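Local coordinates for ABC-type transport auxiliary lipoprotein component domain-containing protein (Xanthomonas campestris pv. campestris, PDB 2IQI) that is of unknown function but probably serves as the auxiliary lipoprotein component of an ABC-type transport system, at residues 35-40 and 71-76; 49-54 and 107-112; 103-108 and 124-129; 120-125 and 160-165; 142-147 and 167-172. All coordinates share one frame; numbering follows the deposited sequence.

Contact 1 (35-40 and 71-76)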
# COMPACT_ATOMS: atom_id res chain seq x y z
N ALA A 35 -10.66 3.77 3.76
CA ALA A 35 -10.91 2.79 4.82
C ALA A 35 -9.63 2.22 5.49
O ALA A 35 -8.50 2.39 4.98
CB ALA A 35 -11.78 1.67 4.29
N LYS A 36 -9.80 1.56 6.64
CA LYS A 36 -8.72 0.76 7.21
C LYS A 36 -8.51 -0.41 6.27
O LYS A 36 -9.46 -1.10 5.92
CB LYS A 36 -9.06 0.22 8.61
CG LYS A 36 -8.72 1.17 9.74
CD LYS A 36 -8.36 0.45 11.07
CE LYS A 36 -8.31 1.47 12.31
NZ LYS A 36 -8.93 0.93 13.64
N PRO A 37 -7.25 -0.64 5.84
CA PRO A 37 -6.91 -1.85 5.08
C PRO A 37 -7.20 -3.07 5.90
O PRO A 37 -7.11 -3.03 7.14
CB PRO A 37 -5.42 -1.72 4.86
CG PRO A 37 -5.18 -0.23 4.92
CD PRO A 37 -6.07 0.22 6.02
N SER A 38 -7.59 -4.14 5.25
CA SER A 38 -7.88 -5.37 5.96
C SER A 38 -6.80 -6.39 5.60
O SER A 38 -6.16 -6.25 4.53
CB SER A 38 -9.30 -5.87 5.69
OG SER A 38 -9.50 -6.12 4.32
N ALA A 39 -6.58 -7.38 6.48
CA ALA A 39 -5.48 -8.33 6.34
C ALA A 39 -5.46 -9.40 7.41
O ALA A 39 -5.91 -9.19 8.51
CB ALA A 39 -4.14 -7.59 6.35
N ALA A 40 -4.87 -10.56 7.10
CA ALA A 40 -4.59 -11.56 8.13
C ALA A 40 -3.68 -10.99 9.23
O ALA A 40 -2.81 -10.13 8.96
CB ALA A 40 -3.99 -12.75 7.53
N ASP A 71 -1.20 -0.19 8.76
CA ASP A 71 -1.19 1.23 9.12
C ASP A 71 -0.15 2.04 8.32
O ASP A 71 -0.37 3.25 8.09
CB ASP A 71 -0.97 1.46 10.63
CG ASP A 71 -2.09 0.86 11.52
OD1 ASP A 71 -3.21 0.52 11.03
OD2 ASP A 71 -1.85 0.73 12.74
N MET A 72 1.00 1.41 7.97
CA MET A 72 2.04 2.09 7.14
C MET A 72 1.36 2.36 5.80
O MET A 72 1.55 3.43 5.19
CB MET A 72 3.31 1.23 6.89
CG MET A 72 4.09 0.66 8.08
SD MET A 72 5.55 -0.36 7.59
CE MET A 72 6.46 0.95 6.84
N LEU A 73 0.57 1.37 5.36
CA LEU A 73 -0.16 1.45 4.12
C LEU A 73 -1.32 2.47 4.17
O LEU A 73 -1.47 3.31 3.28
CB LEU A 73 -0.61 0.08 3.64
CG LEU A 73 -1.19 0.26 2.23
CD1 LEU A 73 -0.12 0.06 1.17
CD2 LEU A 73 -2.41 -0.64 2.03
N GLU A 74 -2.11 2.41 5.21
CA GLU A 74 -3.08 3.47 5.47
C GLU A 74 -2.46 4.89 5.56
O GLU A 74 -3.00 5.84 5.03
CB GLU A 74 -3.88 3.11 6.71
CG GLU A 74 -5.17 3.86 6.85
CD GLU A 74 -5.66 3.87 8.29
OE1 GLU A 74 -5.38 2.88 9.03
OE2 GLU A 74 -6.34 4.87 8.68
N ASP A 75 -1.32 5.05 6.20
CA ASP A 75 -0.73 6.38 6.23
C ASP A 75 -0.11 6.79 4.89
O ASP A 75 -0.08 7.98 4.59
CB ASP A 75 0.30 6.56 7.37
CG ASP A 75 -0.33 6.49 8.75
OD1 ASP A 75 -1.56 6.22 8.83
OD2 ASP A 75 0.40 6.71 9.76
N SER A 76 0.42 5.86 4.11
CA SER A 76 1.08 6.27 2.88
C SER A 76 0.07 6.79 1.93
O SER A 76 0.31 7.80 1.25
CB SER A 76 1.78 5.09 2.21
OG SER A 76 2.87 4.75 3.02

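Contact 2 (49-54 and 107-112)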
# COMPACT_ATOMS: atom_id res chain seq x y z
N ASN A 49 7.43 -10.09 7.87
CA ASN A 49 7.36 -11.39 7.24
C ASN A 49 8.44 -11.68 6.22
O ASN A 49 8.92 -10.78 5.49
CB ASN A 49 6.01 -11.57 6.62
CG ASN A 49 4.89 -11.38 7.62
OD1 ASN A 49 5.12 -11.46 8.82
ND2 ASN A 49 3.68 -11.15 7.12
N VAL A 50 8.83 -12.94 6.20
CA VAL A 50 9.81 -13.43 5.27
C VAL A 50 9.39 -14.83 4.84
O VAL A 50 8.96 -15.63 5.66
CB VAL A 50 11.25 -13.35 5.89
CG1 VAL A 50 11.30 -14.05 7.24
CG2 VAL A 50 12.33 -13.90 4.92
N ARG A 51 9.48 -15.10 3.54
CA ARG A 51 9.18 -16.41 2.98
C ARG A 51 10.49 -17.01 2.46
O ARG A 51 10.87 -16.79 1.31
CB ARG A 51 8.18 -16.24 1.83
CG ARG A 51 7.70 -17.52 1.14
CD ARG A 51 6.61 -17.28 0.14
NE ARG A 51 5.54 -16.44 0.69
CZ ARG A 51 4.35 -16.88 1.09
NH1 ARG A 51 4.04 -18.16 1.03
NH2 ARG A 51 3.47 -16.02 1.55
N PRO A 52 11.25 -17.72 3.33
CA PRO A 52 12.53 -18.23 2.85
C PRO A 52 12.38 -19.35 1.82
O PRO A 52 13.29 -19.53 1.02
CB PRO A 52 13.19 -18.74 4.12
CG PRO A 52 12.06 -19.08 5.01
CD PRO A 52 11.06 -18.02 4.76
N THR A 53 11.29 -20.11 1.86
CA THR A 53 10.94 -21.04 0.78
C THR A 53 9.46 -20.94 0.50
O THR A 53 8.68 -20.55 1.37
CB THR A 53 11.26 -22.57 1.06
OG1 THR A 53 10.79 -22.96 2.36
CG2 THR A 53 12.74 -22.90 0.87
N PRO A 54 9.06 -21.36 -0.70
CA PRO A 54 7.76 -20.96 -1.23
C PRO A 54 6.51 -21.26 -0.39
O PRO A 54 5.62 -20.41 -0.34
CB PRO A 54 7.74 -21.57 -2.62
CG PRO A 54 9.25 -21.76 -2.95
CD PRO A 54 9.82 -22.19 -1.65
N VAL A 107 -5.07 -6.28 1.94
CA VAL A 107 -3.64 -6.60 1.78
C VAL A 107 -3.43 -8.12 1.80
O VAL A 107 -3.86 -8.80 2.75
CB VAL A 107 -2.80 -5.96 2.86
CG1 VAL A 107 -1.36 -6.38 2.73
CG2 VAL A 107 -2.92 -4.45 2.78
N ARG A 108 -2.79 -8.65 0.75
CA ARG A 108 -2.69 -10.11 0.55
C ARG A 108 -1.32 -10.63 0.94
O ARG A 108 -1.20 -11.68 1.58
CB ARG A 108 -2.98 -10.48 -0.90
CG ARG A 108 -4.37 -10.08 -1.38
CD ARG A 108 -4.44 -10.39 -2.85
NE ARG A 108 -5.77 -10.27 -3.43
CZ ARG A 108 -6.04 -10.51 -4.72
NH1 ARG A 108 -5.06 -10.88 -5.55
NH2 ARG A 108 -7.30 -10.42 -5.19
N ARG A 109 -0.28 -9.90 0.54
CA ARG A 109 1.08 -10.22 0.88
C ARG A 109 1.81 -8.96 1.27
O ARG A 109 1.66 -7.91 0.62
CB ARG A 109 1.76 -10.96 -0.28
CG ARG A 109 1.22 -12.41 -0.41
CD ARG A 109 2.08 -13.23 -1.26
NE ARG A 109 2.22 -12.62 -2.58
CZ ARG A 109 3.37 -12.55 -3.24
NH1 ARG A 109 4.50 -13.03 -2.69
NH2 ARG A 109 3.42 -11.98 -4.43
N PHE A 110 2.53 -9.05 2.39
CA PHE A 110 3.46 -8.01 2.84
C PHE A 110 4.72 -8.73 3.40
O PHE A 110 4.82 -9.05 4.60
CB PHE A 110 2.80 -7.14 3.91
CG PHE A 110 3.37 -5.77 4.00
CD1 PHE A 110 4.55 -5.53 4.69
CD2 PHE A 110 2.74 -4.70 3.38
CE1 PHE A 110 5.08 -4.26 4.75
CE2 PHE A 110 3.25 -3.43 3.45
CZ PHE A 110 4.43 -3.22 4.12
N GLU A 111 5.67 -9.02 2.52
CA GLU A 111 6.70 -9.98 2.89
C GLU A 111 8.00 -9.81 2.14
O GLU A 111 8.03 -9.34 1.01
CB GLU A 111 6.17 -11.40 2.71
CG GLU A 111 5.84 -11.73 1.25
CD GLU A 111 5.09 -13.05 1.08
OE1 GLU A 111 5.67 -13.99 0.50
OE2 GLU A 111 3.92 -13.17 1.54
N SER A 112 9.09 -10.19 2.80
CA SER A 112 10.36 -10.38 2.13
C SER A 112 10.36 -11.74 1.46
O SER A 112 10.32 -12.75 2.13
CB SER A 112 11.47 -10.29 3.14
OG SER A 112 12.69 -10.30 2.48
O HOH W 1 5.83 -7.67 7.16

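Contact 3 (103-108 and 124-129)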
# COMPACT_ATOMS: atom_id res chain seq x y z
N LEU A 103 -12.37 4.26 -0.62
CA LEU A 103 -11.25 3.39 -1.06
C LEU A 103 -10.99 2.31 -0.04
O LEU A 103 -10.49 2.61 1.07
CB LEU A 103 -9.98 4.19 -1.28
CG LEU A 103 -8.71 3.42 -1.62
CD1 LEU A 103 -8.83 2.65 -2.91
CD2 LEU A 103 -7.56 4.38 -1.70
N ALA A 104 -11.31 1.07 -0.41
CA ALA A 104 -11.06 -0.08 0.47
C ALA A 104 -9.94 -1.02 -0.04
O ALA A 104 -10.02 -1.58 -1.14
CB ALA A 104 -12.35 -0.85 0.68
N ILE A 105 -8.93 -1.22 0.79
CA ILE A 105 -7.78 -2.04 0.43
C ILE A 105 -7.74 -3.33 1.24
O ILE A 105 -7.87 -3.32 2.43
CB ILE A 105 -6.47 -1.25 0.64
CG1 ILE A 105 -6.47 0.02 -0.20
CG2 ILE A 105 -5.29 -2.05 0.18
CD1 ILE A 105 -5.42 1.02 0.25
N ASP A 106 -7.59 -4.46 0.56
CA ASP A 106 -7.35 -5.72 1.24
C ASP A 106 -5.90 -6.09 0.90
O ASP A 106 -5.55 -6.13 -0.29
CB ASP A 106 -8.31 -6.78 0.75
CG ASP A 106 -8.24 -8.05 1.55
OD1 ASP A 106 -8.34 -7.99 2.82
OD2 ASP A 106 -8.12 -9.14 0.91
N VAL A 107 -5.07 -6.28 1.94
CA VAL A 107 -3.64 -6.60 1.78
C VAL A 107 -3.43 -8.12 1.80
O VAL A 107 -3.86 -8.80 2.75
CB VAL A 107 -2.80 -5.96 2.86
CG1 VAL A 107 -1.36 -6.38 2.73
CG2 VAL A 107 -2.92 -4.45 2.78
N ARG A 108 -2.79 -8.65 0.75
CA ARG A 108 -2.69 -10.11 0.55
C ARG A 108 -1.32 -10.63 0.94
O ARG A 108 -1.20 -11.68 1.58
CB ARG A 108 -2.98 -10.48 -0.90
CG ARG A 108 -4.37 -10.08 -1.38
CD ARG A 108 -4.44 -10.39 -2.85
NE ARG A 108 -5.77 -10.27 -3.43
CZ ARG A 108 -6.04 -10.51 -4.72
NH1 ARG A 108 -5.06 -10.88 -5.55
NH2 ARG A 108 -7.30 -10.42 -5.19
N ILE A 124 4.64 -6.52 -1.98
CA ILE A 124 3.35 -6.13 -1.52
C ILE A 124 2.39 -6.53 -2.58
O ILE A 124 2.56 -6.18 -3.74
CB ILE A 124 3.28 -4.62 -1.22
CG1 ILE A 124 4.36 -4.22 -0.21
CG2 ILE A 124 2.00 -4.29 -0.56
CD1 ILE A 124 4.40 -2.78 0.09
N GLU A 125 1.39 -7.31 -2.20
CA GLU A 125 0.26 -7.59 -3.06
C GLU A 125 -1.01 -7.22 -2.33
O GLU A 125 -1.21 -7.64 -1.17
CB GLU A 125 0.25 -9.03 -3.50
CG GLU A 125 -1.09 -9.48 -4.08
CD GLU A 125 -1.08 -10.96 -4.52
OE1 GLU A 125 -0.01 -11.63 -4.37
OE2 GLU A 125 -2.14 -11.44 -5.03
N LEU A 126 -1.86 -6.42 -3.00
CA LEU A 126 -3.11 -5.92 -2.42
C LEU A 126 -4.24 -5.68 -3.46
O LEU A 126 -3.97 -5.55 -4.68
CB LEU A 126 -2.85 -4.68 -1.58
CG LEU A 126 -2.27 -3.46 -2.31
CD1 LEU A 126 -3.38 -2.67 -3.04
CD2 LEU A 126 -1.35 -2.53 -1.40
N ASN A 127 -5.50 -5.63 -2.99
CA ASN A 127 -6.64 -5.37 -3.85
C ASN A 127 -7.42 -4.16 -3.37
O ASN A 127 -7.83 -4.09 -2.20
CB ASN A 127 -7.54 -6.60 -3.88
CG ASN A 127 -8.77 -6.41 -4.73
OD1 ASN A 127 -9.84 -6.06 -4.22
ND2 ASN A 127 -8.63 -6.67 -6.04
N ALA A 128 -7.63 -3.19 -4.25
CA ALA A 128 -8.42 -2.01 -3.92
C ALA A 128 -9.77 -2.07 -4.58
O ALA A 128 -9.89 -2.40 -5.75
CB ALA A 128 -7.71 -0.74 -4.39
N LYS A 129 -10.79 -1.75 -3.82
CA LYS A 129 -12.08 -1.50 -4.41
C LYS A 129 -12.33 -0.04 -4.20
O LYS A 129 -11.99 0.51 -3.13
CB LYS A 129 -13.13 -2.27 -3.64
CG LYS A 129 -13.04 -3.75 -3.78
CD LYS A 129 -14.17 -4.39 -3.06
CE LYS A 129 -14.34 -5.75 -3.64
NZ LYS A 129 -13.18 -6.67 -3.46

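Contact 4 (120-125 and 160-165)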
# COMPACT_ATOMS: atom_id res chain seq x y z
N PRO A 120 16.19 -11.69 -1.47
CA PRO A 120 14.75 -11.66 -1.49
C PRO A 120 14.21 -10.34 -2.05
O PRO A 120 14.96 -9.34 -2.16
CB PRO A 120 14.40 -11.75 -0.02
CG PRO A 120 15.48 -10.94 0.65
CD PRO A 120 16.72 -11.18 -0.19
N ALA A 121 12.93 -10.35 -2.41
CA ALA A 121 12.25 -9.15 -2.91
C ALA A 121 11.19 -8.70 -1.90
O ALA A 121 10.38 -9.51 -1.44
CB ALA A 121 11.63 -9.42 -4.26
N ALA A 122 11.22 -7.42 -1.53
CA ALA A 122 10.13 -6.86 -0.72
C ALA A 122 8.89 -6.81 -1.59
O ALA A 122 8.91 -6.19 -2.63
CB ALA A 122 10.47 -5.50 -0.21
N THR A 123 7.84 -7.48 -1.13
CA THR A 123 6.71 -7.79 -1.93
C THR A 123 5.41 -7.34 -1.27
O THR A 123 5.10 -7.74 -0.13
CB THR A 123 6.67 -9.30 -2.19
OG1 THR A 123 7.84 -9.67 -2.93
CG2 THR A 123 5.42 -9.73 -2.97
N ILE A 124 4.64 -6.52 -1.98
CA ILE A 124 3.35 -6.13 -1.52
C ILE A 124 2.39 -6.53 -2.58
O ILE A 124 2.56 -6.18 -3.74
CB ILE A 124 3.28 -4.62 -1.22
CG1 ILE A 124 4.36 -4.22 -0.21
CG2 ILE A 124 2.00 -4.29 -0.56
CD1 ILE A 124 4.40 -2.78 0.09
N GLU A 125 1.39 -7.31 -2.20
CA GLU A 125 0.26 -7.59 -3.06
C GLU A 125 -1.01 -7.22 -2.33
O GLU A 125 -1.21 -7.64 -1.17
CB GLU A 125 0.25 -9.03 -3.50
CG GLU A 125 -1.09 -9.48 -4.08
CD GLU A 125 -1.08 -10.96 -4.52
OE1 GLU A 125 -0.01 -11.63 -4.37
OE2 GLU A 125 -2.14 -11.44 -5.03
N ALA A 160 14.80 -1.13 3.24
CA ALA A 160 15.03 -0.18 2.18
C ALA A 160 14.25 -0.57 0.94
O ALA A 160 13.66 0.28 0.27
CB ALA A 160 16.47 -0.09 1.85
N ALA A 161 14.23 -1.88 0.65
CA ALA A 161 13.42 -2.35 -0.49
C ALA A 161 11.90 -2.15 -0.24
O ALA A 161 11.14 -1.89 -1.15
CB ALA A 161 13.76 -3.82 -0.81
N PHE A 162 11.49 -2.27 1.02
CA PHE A 162 10.10 -2.11 1.37
C PHE A 162 9.67 -0.66 1.20
O PHE A 162 8.54 -0.39 0.82
CB PHE A 162 9.88 -2.59 2.78
CG PHE A 162 9.37 -4.00 2.91
CD1 PHE A 162 8.10 -4.35 2.43
CD2 PHE A 162 10.14 -4.96 3.56
CE1 PHE A 162 7.60 -5.66 2.57
CE2 PHE A 162 9.64 -6.26 3.75
CZ PHE A 162 8.37 -6.62 3.24
N GLU A 163 10.56 0.29 1.47
CA GLU A 163 10.27 1.68 1.19
C GLU A 163 9.99 1.87 -0.33
O GLU A 163 9.04 2.55 -0.75
CB GLU A 163 11.46 2.52 1.62
CG GLU A 163 11.05 3.90 2.07
CD GLU A 163 12.22 4.80 2.32
OE1 GLU A 163 12.40 5.25 3.47
OE2 GLU A 163 12.98 5.05 1.37
N GLN A 164 10.83 1.25 -1.16
CA GLN A 164 10.67 1.32 -2.58
C GLN A 164 9.31 0.69 -3.02
O GLN A 164 8.59 1.29 -3.85
CB GLN A 164 11.84 0.64 -3.27
CG GLN A 164 13.19 1.38 -3.27
CD GLN A 164 14.37 0.40 -3.45
OE1 GLN A 164 15.36 0.48 -2.74
NE2 GLN A 164 14.24 -0.53 -4.38
N ALA A 165 8.95 -0.48 -2.46
CA ALA A 165 7.69 -1.16 -2.81
C ALA A 165 6.48 -0.37 -2.31
O ALA A 165 5.44 -0.26 -3.02
CB ALA A 165 7.66 -2.55 -2.25

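Contact 5 (142-147 and 167-172)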
# COMPACT_ATOMS: atom_id res chain seq x y z
N ARG A 142 -9.13 -3.63 -8.48
CA ARG A 142 -7.86 -3.90 -9.12
C ARG A 142 -6.84 -4.46 -8.15
O ARG A 142 -6.65 -3.94 -7.05
CB ARG A 142 -7.28 -2.65 -9.77
CG ARG A 142 -5.98 -2.97 -10.44
CD ARG A 142 -5.37 -1.85 -11.19
NE ARG A 142 -6.09 -1.58 -12.42
CZ ARG A 142 -5.70 -0.68 -13.32
NH1 ARG A 142 -4.57 0.02 -13.13
NH2 ARG A 142 -6.43 -0.49 -14.41
N THR A 143 -6.15 -5.51 -8.59
CA THR A 143 -5.05 -6.09 -7.85
C THR A 143 -3.76 -5.41 -8.26
O THR A 143 -3.52 -5.21 -9.43
CB THR A 143 -5.01 -7.58 -8.10
OG1 THR A 143 -6.17 -8.15 -7.50
CG2 THR A 143 -3.78 -8.24 -7.49
N PHE A 144 -2.97 -4.99 -7.27
CA PHE A 144 -1.66 -4.37 -7.48
C PHE A 144 -0.64 -5.27 -6.84
O PHE A 144 -0.81 -5.60 -5.68
CB PHE A 144 -1.60 -2.99 -6.79
CG PHE A 144 -2.51 -1.96 -7.41
CD1 PHE A 144 -2.05 -1.13 -8.42
CD2 PHE A 144 -3.83 -1.82 -6.97
CE1 PHE A 144 -2.90 -0.17 -8.97
CE2 PHE A 144 -4.68 -0.87 -7.51
CZ PHE A 144 -4.20 -0.03 -8.52
N THR A 145 0.42 -5.64 -7.57
CA THR A 145 1.53 -6.42 -7.01
C THR A 145 2.82 -5.68 -7.28
O THR A 145 3.14 -5.39 -8.42
CB THR A 145 1.71 -7.85 -7.70
OG1 THR A 145 0.44 -8.47 -7.90
CG2 THR A 145 2.55 -8.76 -6.84
N VAL A 146 3.61 -5.42 -6.26
CA VAL A 146 4.90 -4.85 -6.49
C VAL A 146 5.96 -5.68 -5.78
O VAL A 146 5.77 -6.08 -4.63
CB VAL A 146 4.93 -3.42 -5.99
CG1 VAL A 146 6.34 -2.87 -5.98
CG2 VAL A 146 4.05 -2.55 -6.85
N ALA A 147 7.06 -5.98 -6.49
CA ALA A 147 8.22 -6.67 -5.87
C ALA A 147 9.52 -5.93 -6.19
O ALA A 147 9.85 -5.65 -7.35
CB ALA A 147 8.30 -8.14 -6.32
N THR A 167 6.43 2.83 -1.82
CA THR A 167 6.32 4.08 -2.58
C THR A 167 5.66 3.77 -3.92
O THR A 167 4.69 4.44 -4.31
CB THR A 167 7.68 4.78 -2.73
OG1 THR A 167 8.16 5.14 -1.44
CG2 THR A 167 7.58 6.05 -3.59
N GLN A 168 6.14 2.73 -4.60
CA GLN A 168 5.58 2.34 -5.90
C GLN A 168 4.10 1.90 -5.86
O GLN A 168 3.33 2.37 -6.69
CB GLN A 168 6.46 1.33 -6.63
CG GLN A 168 5.89 0.86 -7.92
CD GLN A 168 6.71 -0.24 -8.61
OE1 GLN A 168 7.91 -0.38 -8.39
NE2 GLN A 168 6.06 -1.00 -9.49
N VAL A 169 3.68 1.06 -4.90
CA VAL A 169 2.27 0.63 -4.85
C VAL A 169 1.34 1.79 -4.52
O VAL A 169 0.28 1.89 -5.11
CB VAL A 169 1.98 -0.68 -3.97
CG1 VAL A 169 1.86 -0.40 -2.48
CG2 VAL A 169 0.73 -1.40 -4.46
N THR A 170 1.77 2.66 -3.59
CA THR A 170 0.97 3.82 -3.18
C THR A 170 0.80 4.72 -4.40
O THR A 170 -0.28 5.27 -4.62
CB THR A 170 1.66 4.62 -2.04
OG1 THR A 170 1.85 3.77 -0.90
CG2 THR A 170 0.87 5.83 -1.61
N THR A 171 1.85 4.87 -5.21
CA THR A 171 1.78 5.74 -6.40
C THR A 171 0.75 5.16 -7.40
O THR A 171 0.02 5.90 -8.09
CB THR A 171 3.16 5.88 -7.08
OG1 THR A 171 4.07 6.51 -6.17
CG2 THR A 171 3.07 6.73 -8.26
N GLU A 172 0.71 3.84 -7.48
CA GLU A 172 -0.20 3.21 -8.40
C GLU A 172 -1.63 3.32 -7.86
O GLU A 172 -2.58 3.39 -8.63
CB GLU A 172 0.22 1.76 -8.68
CG GLU A 172 1.44 1.60 -9.60
CD GLU A 172 1.97 0.12 -9.74
OE1 GLU A 172 1.21 -0.89 -9.56
OE2 GLU A 172 3.20 -0.01 -10.05
O HOH W 2 0.64 -3.53 -9.88

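Contact 1 (35-40 and 71-76)
The irregular loop 35-40 passes the flank of helix 69-82 at residues 71-76, with the CA atoms of K36 and E74 closest at 6.5 Å and no hydrogen bond between the two segments. P37 carries most of the contact: its ring is directed at the helix and crosses the E74 side chain at about a right angle, CD of P37 lying 3.7 Å from CB of E74. The CG corner of the same ring meets a methyl of the preceding helix residue, with P37 CG 4.0 Å from L73 CD2. E74 holds its CG anti to the backbone N (chi1 -162°) and stays extended beyond, so the carboxylate is carried past the proline to K36. There OE1 of E74 touches the aliphatic stem, 3.8 Å from CG of K36, whereas the ammonium nitrogen NZ of K36 stays 6.1 Å from that oxygen. OE2 of E74 has a long, weak ion pair with R92. L73 also packs on I105 and V107 of strand 101-110, to which the loop is tied through the backbone of S38; P37 lies between this strand and helix 69-82. The contact is thus aliphatic packing along a charged side chain; the positive charges of K36 and R92 probably act on the buried E74 carboxylate at long range and may help to keep it ionised.

Contact 2 (49-54 and 107-112)
R51 runs out straight, CG anti to the backbone N, and then bends at chi3 (-49°), while E111 sets its CG in the crowded position between N and the carbonyl carbon (chi1 63°) and extends from there; the two turns bring guanidinium and carboxylate together side-on. Their planes are only 11° apart. NE of R51 donates to OE1 of E111 at 2.5 Å and NH2 of R51 to OE2 of E111 at 2.9 Å, each oxygen using its syn lone pair, so the bidentate salt bridge fixes both groups against rotation. The remaining nitrogen, NH1 of R51, reaches back in the same plane to the carbonyl O of P54 at 3.1 Å. R109, two residues before E111 in the same segment, joins the network, its NH1 3.5 Å from OE1 of E111, although its stronger partner is E125 through NE. The main chains pair in parallel beside this cluster: S112 N bonds N49 O at 2.8 Å, approaching above the carbonyl plane, and R51 N bonds S112 O at 2.9 Å, nearly along the C=O axis. Where the strands diverge, a water accepts from N49 N at 3.0 Å and donates to F110 O at 3.1 Å. The chain turns a corner at E111, leaving strand 101-110 for the short strand 112-113, which takes strand 49-51 as its parallel neighbour. One buried carboxylate facing two guanidinium groups is very probably ionised, and it probably offsets the mutual repulsion of R51 and R109.

Contact 3 (103-108 and 124-129)
The carbonyl O of E125 is gripped by two backbone N-H groups, that of R108, at 2.7 Å and in the carbonyl plane, and that of R109. R108 and R109 thus both face E125, a classic beta bulge. The side chain of E125 is held as well: NH1 of R108 donates to OE2 of E125 at 3.0 Å, on the anti lone pair and in the guanidinium plane, while OE1 has a salt bridge to NE of R109. The extended R108 chain crosses the N127 side chain obliquely, guanidinium and amide planes only 6° apart. Further along, the strands run antiparallel (154°), and two bonds close each of the hydrogen-bonded pairs D106-N127 and A104-K129. N127 N lies 2.7 Å from D106 O. A104 N lies 2.9 Å from K129 O. I105, V107, L126 and A128 point to the other face, where CG2 of I105 meets CD1 of L126 at 3.8 Å; L103 reaches CB of A128 with its CD1, at 3.9 Å. Helices 69-82 and 155-185 cover that face, whereas R108, D106, N127 and K129 line the polar one: a two-layer alpha/beta sandwich built on an antiparallel meander, strands 101-110, 121-132 and 137-149.

Contact 4 (120-125 and 160-165)
The methyl group of A122 stands over one face of the F162 ring, almost exactly above its centre: CB of A122 lies 3.7 Å from the ring centroid of F162 and 13° off the ring normal, a CH-pi contact. The same methyl sits close to the helix backbone, 3.6 Å from N of F162, and meets the preceding side chain tip to tip, CB of A122 being 3.7 Å from CB of A161. A122 thereby sits in the corner that the F162 ring makes with its own helix. The ring reaches on along the strand, its CE1 atom obliquely 4.1 Å from N of T123. T123 itself turns its side chain away from the helix; I124, two residues after A122, again points toward it. With CG1 anti to the carbonyl carbon and a straight chain beyond, I124 sends CD1 to the next helical turn, 4.0 Å from CB of A165. A165 also touches the strand backbone, its CB 3.9 Å from O of A122. Strand 121-132 here belongs to the mixed sheet on which helix 155-185 packs, as in a two-layer alpha/beta fold, the two segment axes inclined by 35° and only 7.5 Å apart at their closest, a distance consistent with the alanines A122, A161 and A165 at the interface. No hydrogen bond crosses between the two segments, and all six touching residues are buried. W65 packs against F162 edge-to-face, while the ring of F110 meets it with the planes about 10° apart.

Contact 5 (142-147 and 167-172)
The F144 ring has CG of R142 over one face, 3.8 Å above the plane and displaced from the ring centre, and OE1 of E172 at its edge, in plane and 3.5 Å from CD1 of F144. W176, one turn further along the helix, meets the ring edge-to-face. The E172 carboxylate is inclined 43° to the ring, and the two side chains run side by side in opposite senses. At the base of the aromatic side chain, CB of F144 rests 3.7 Å from CG2 of V169. V146 spreads its methyls over the preceding turn, on Q168 and V169: CG2 of V146 lies 4.0 Å from CB of V169, and CG1 of V146 is 3.7 Å from the amide carbon CD of Q168. This is strand-on-helix packing of a two-layer alpha/beta sandwich; segments 142-147 and 167-172, on strand 137-149 and helix 155-185, run at 156°. The polar ends lie at the border of the contact. NE2 of Q168 donates in its amide plane to the syn lone pair of E172 OE2 at 3.1 Å, while OE1 of Q168 takes a bond from R148. A water bridges the segments: it accepts from N of T145 and donates to OE1 of E172 at 2.7 Å.

How the contacts relate
Contacts 1, 3 and 5 all lie about 7 Å from the chain's centre, and contact 3 is about 9 Å (centre to centre) from contacts 1 and 5; contacts 1 and 2 are about 17 Å apart. Contacts 2 and 3 share strand 101-110, contacts 3 and 4 share strand 121-132, and contacts 4 and 5 both use helix 155-185. Contact 1 closes before contacts 3, 4 and 5 open, while contacts 1 and 2 cross, as do 4 and 5. Strands 101-110, 121-132 and 137-149 lie side by side in one sheet, so the five contacts join loop, sheet and two helices into the one domain of this ABC transport auxiliary lipoprotein family.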